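Local coordinates for Sso-CP2 metallo-carboxypetidase (Sulfolobus solfataricus, PDB 4MMO), which probably hydrolyses peptides as a zinc-dependent carboxypeptidase of the M20 family, at residues Tyr72-Val77 / Tyr98-Ser103. Residues are numbered along the deposited sequence; the frame is centred on the assembly and turned at random.
Sequences YDVQPV and YARGAS
The guanidinium of Arg100 meets the backbone of Gln75 and Pro76 with one edge: both carbonyl oxygens lie close to its plane, while Val77 CG1 approaches the group obliquely. Pro76 O is gripped side-on by two nitrogens of the same arginine, the shorter bond coming from Arg100 NH2 to Pro76 O at 2.9 Å, with an N-H...O angle of 155° and the donor in the carbonyl plane. Arg100 NE divides its hydrogen between Pro76 O at 3.2 Å and Gln75 O at 3.0 Å; it stands above both carbonyl planes, and neither bond is straight. Three bonds thus fix the rotation of the flat group against two successive peptide carbonyls.

The arginine chain leaves with CG anti to the backbone N (chi1 163°), then bends at chi2 and chi3 to bring NE round to those oxygens. Its aliphatic part runs past two valines: Val74 CG2 touches Arg100 CG at 3.7 Å, and Val77 CG1 meets Arg100 CB at the same separation. The other methyl of Val74, CG1, lies 3.5 Å from Gly101 CA, in the type II turn from Ala99 to Ala102. At phi 96° a CB here would press on Arg100 O and run into Val74 CG1; its absence lets that methyl sit directly on CA.

The remaining guanidinium nitrogen, NH1, forms a salt bridge to Glu413, which also accepts from the N-H groups of Gly101 and Ser103. Gln75 NE2 hydrogen-bonds to Glu138 OE1, of a residue that can bind zinc though it binds none in this chain; the Gln75 side chain lies about 8 Å from the bound zinc. The contact ties the loop following strand 65-71, whose last residue is the zinc ligand His71, to the turn between strand 96-98 and helix 102-121, which carries the ligand Asp104, with strand 414-416 alongside the helix start.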
loop_
_atom_site.group_PDB
_atom_site.type_symbol
_atom_site.label_atom_id
_atom_site.label_comp_id
_atom_site.label_asym_id
_atom_site.label_seq_id
_atom_site.Cartn_x
_atom_site.Cartn_y
_atom_site.Cartn_z
ATOM N N TYR A 72 -20.300 -21.705 -9.978
ATOM C CA TYR A 72 -20.072 -21.445 -11.397
ATOM C C TYR A 72 -19.255 -20.176 -11.639
ATOM O O TYR A 72 -18.817 -19.926 -12.759
ATOM C CB TYR A 72 -21.400 -21.385 -12.162
ATOM C CG TYR A 72 -22.346 -20.290 -11.722
ATOM C CD1 TYR A 72 -22.280 -19.015 -12.281
ATOM C CD2 TYR A 72 -23.321 -20.534 -10.767
ATOM C CE1 TYR A 72 -23.150 -18.015 -11.886
ATOM C CE2 TYR A 72 -24.198 -19.542 -10.365
ATOM C CZ TYR A 72 -24.106 -18.283 -10.926
ATOM O OH TYR A 72 -24.979 -17.298 -10.526
ATOM N N ASP A 73 -19.040 -19.384 -10.594
ATOM C CA ASP A 73 -18.227 -18.181 -10.722
ATOM C C ASP A 73 -16.751 -18.531 -10.637
ATOM O O ASP A 73 -16.380 -19.521 -10.008
ATOM C CB ASP A 73 -18.585 -17.145 -9.649
ATOM C CG ASP A 73 -18.294 -17.633 -8.237
ATOM O OD1 ASP A 73 -18.751 -18.738 -7.890
ATOM O OD2 ASP A 73 -17.609 -16.916 -7.475
ATOM N N VAL A 74 -15.919 -17.706 -11.267
ATOM C CA VAL A 74 -14.476 -17.923 -11.314
ATOM C C VAL A 74 -13.709 -16.683 -10.869
ATOM O O VAL A 74 -14.279 -15.597 -10.751
ATOM C CB VAL A 74 -14.020 -18.283 -12.739
ATOM C CG1 VAL A 74 -14.630 -19.605 -13.168
ATOM C CG2 VAL A 74 -14.399 -17.166 -13.726
ATOM N N GLN A 75 -12.412 -16.851 -10.634
ATOM C CA GLN A 75 -11.548 -15.743 -10.251
ATOM C C GLN A 75 -11.304 -14.816 -11.442
ATOM O O GLN A 75 -11.431 -15.239 -12.594
ATOM C CB GLN A 75 -10.207 -16.274 -9.743
ATOM C CG GLN A 75 -10.238 -16.814 -8.318
ATOM C CD GLN A 75 -9.822 -15.781 -7.284
ATOM O OE1 GLN A 75 -8.855 -15.045 -7.478
ATOM N NE2 GLN A 75 -10.553 -15.725 -6.177
ATOM N N PRO A 76 -10.936 -13.550 -11.170
ATOM C CA PRO A 76 -10.578 -12.633 -12.260
ATOM C C PRO A 76 -9.349 -13.146 -12.999
ATOM O O PRO A 76 -8.710 -14.078 -12.506
ATOM C CB PRO A 76 -10.262 -11.315 -11.536
ATOM C CG PRO A 76 -10.867 -11.447 -10.176
ATOM C CD PRO A 76 -10.819 -12.909 -9.849
ATOM N N VAL A 77 -9.025 -12.555 -14.149
ATOM C CA VAL A 77 -7.945 -13.065 -14.994
ATOM C C VAL A 77 -6.858 -12.028 -15.262
ATOM O O VAL A 77 -5.957 -12.261 -16.064
ATOM C CB VAL A 77 -8.492 -13.593 -16.337
ATOM C CG1 VAL A 77 -9.486 -14.715 -16.090
ATOM C CG2 VAL A 77 -9.145 -12.471 -17.139
ATOM N N TYR A 98 -7.109 -25.310 -21.363
ATOM C CA TYR A 98 -6.594 -24.087 -20.756
ATOM C C TYR A 98 -7.671 -23.018 -20.648
ATOM O O TYR A 98 -8.060 -22.407 -21.643
ATOM C CB TYR A 98 -5.401 -23.556 -21.555
ATOM C CG TYR A 98 -4.152 -24.383 -21.374
ATOM C CD1 TYR A 98 -3.915 -25.502 -22.161
ATOM C CD2 TYR A 98 -3.216 -24.052 -20.407
ATOM C CE1 TYR A 98 -2.776 -26.265 -21.992
ATOM C CE2 TYR A 98 -2.076 -24.808 -20.228
ATOM C CZ TYR A 98 -1.859 -25.914 -21.023
ATOM O OH TYR A 98 -0.722 -26.669 -20.847
ATOM N N ALA A 99 -8.150 -22.797 -19.430
ATOM C CA ALA A 99 -9.142 -21.765 -19.177
ATOM C C ALA A 99 -9.221 -21.438 -17.692
ATOM O O ALA A 99 -8.995 -22.304 -16.845
ATOM C CB ALA A 99 -10.503 -22.211 -19.684
ATOM N N ARG A 100 -9.524 -20.181 -17.380
ATOM C CA ARG A 100 -9.900 -19.818 -16.021
ATOM C C ARG A 100 -11.159 -20.601 -15.668
ATOM O O ARG A 100 -12.126 -20.612 -16.434
ATOM C CB ARG A 100 -10.150 -18.309 -15.911
ATOM C CG ARG A 100 -10.921 -17.859 -14.666
ATOM C CD ARG A 100 -10.184 -18.160 -13.355
ATOM N NE ARG A 100 -9.149 -17.175 -13.046
ATOM C CZ ARG A 100 -7.835 -17.392 -13.079
ATOM N NH1 ARG A 100 -7.334 -18.579 -13.402
ATOM N NH2 ARG A 100 -7.008 -16.402 -12.774
ATOM N N GLY A 101 -11.137 -21.263 -14.514
ATOM C CA GLY A 101 -12.272 -22.047 -14.056
ATOM C C GLY A 101 -12.197 -23.533 -14.369
ATOM O O GLY A 101 -13.117 -24.283 -14.055
ATOM N N ALA A 102 -11.109 -23.965 -14.991
ATOM C CA ALA A 102 -10.977 -25.358 -15.395
ATOM C C ALA A 102 -10.898 -26.273 -14.164
ATOM O O ALA A 102 -11.562 -27.305 -14.099
ATOM C CB ALA A 102 -9.753 -25.530 -16.273
ATOM N N SER A 103 -10.098 -25.855 -13.189
ATOM C CA SER A 103 -9.928 -26.574 -11.939
ATOM C C SER A 103 -10.924 -26.089 -10.887
ATOM O O SER A 103 -11.623 -26.891 -10.266
ATOM C CB SER A 103 -8.500 -26.378 -11.433
ATOM O OG SER A 103 -8.317 -26.998 -10.172
#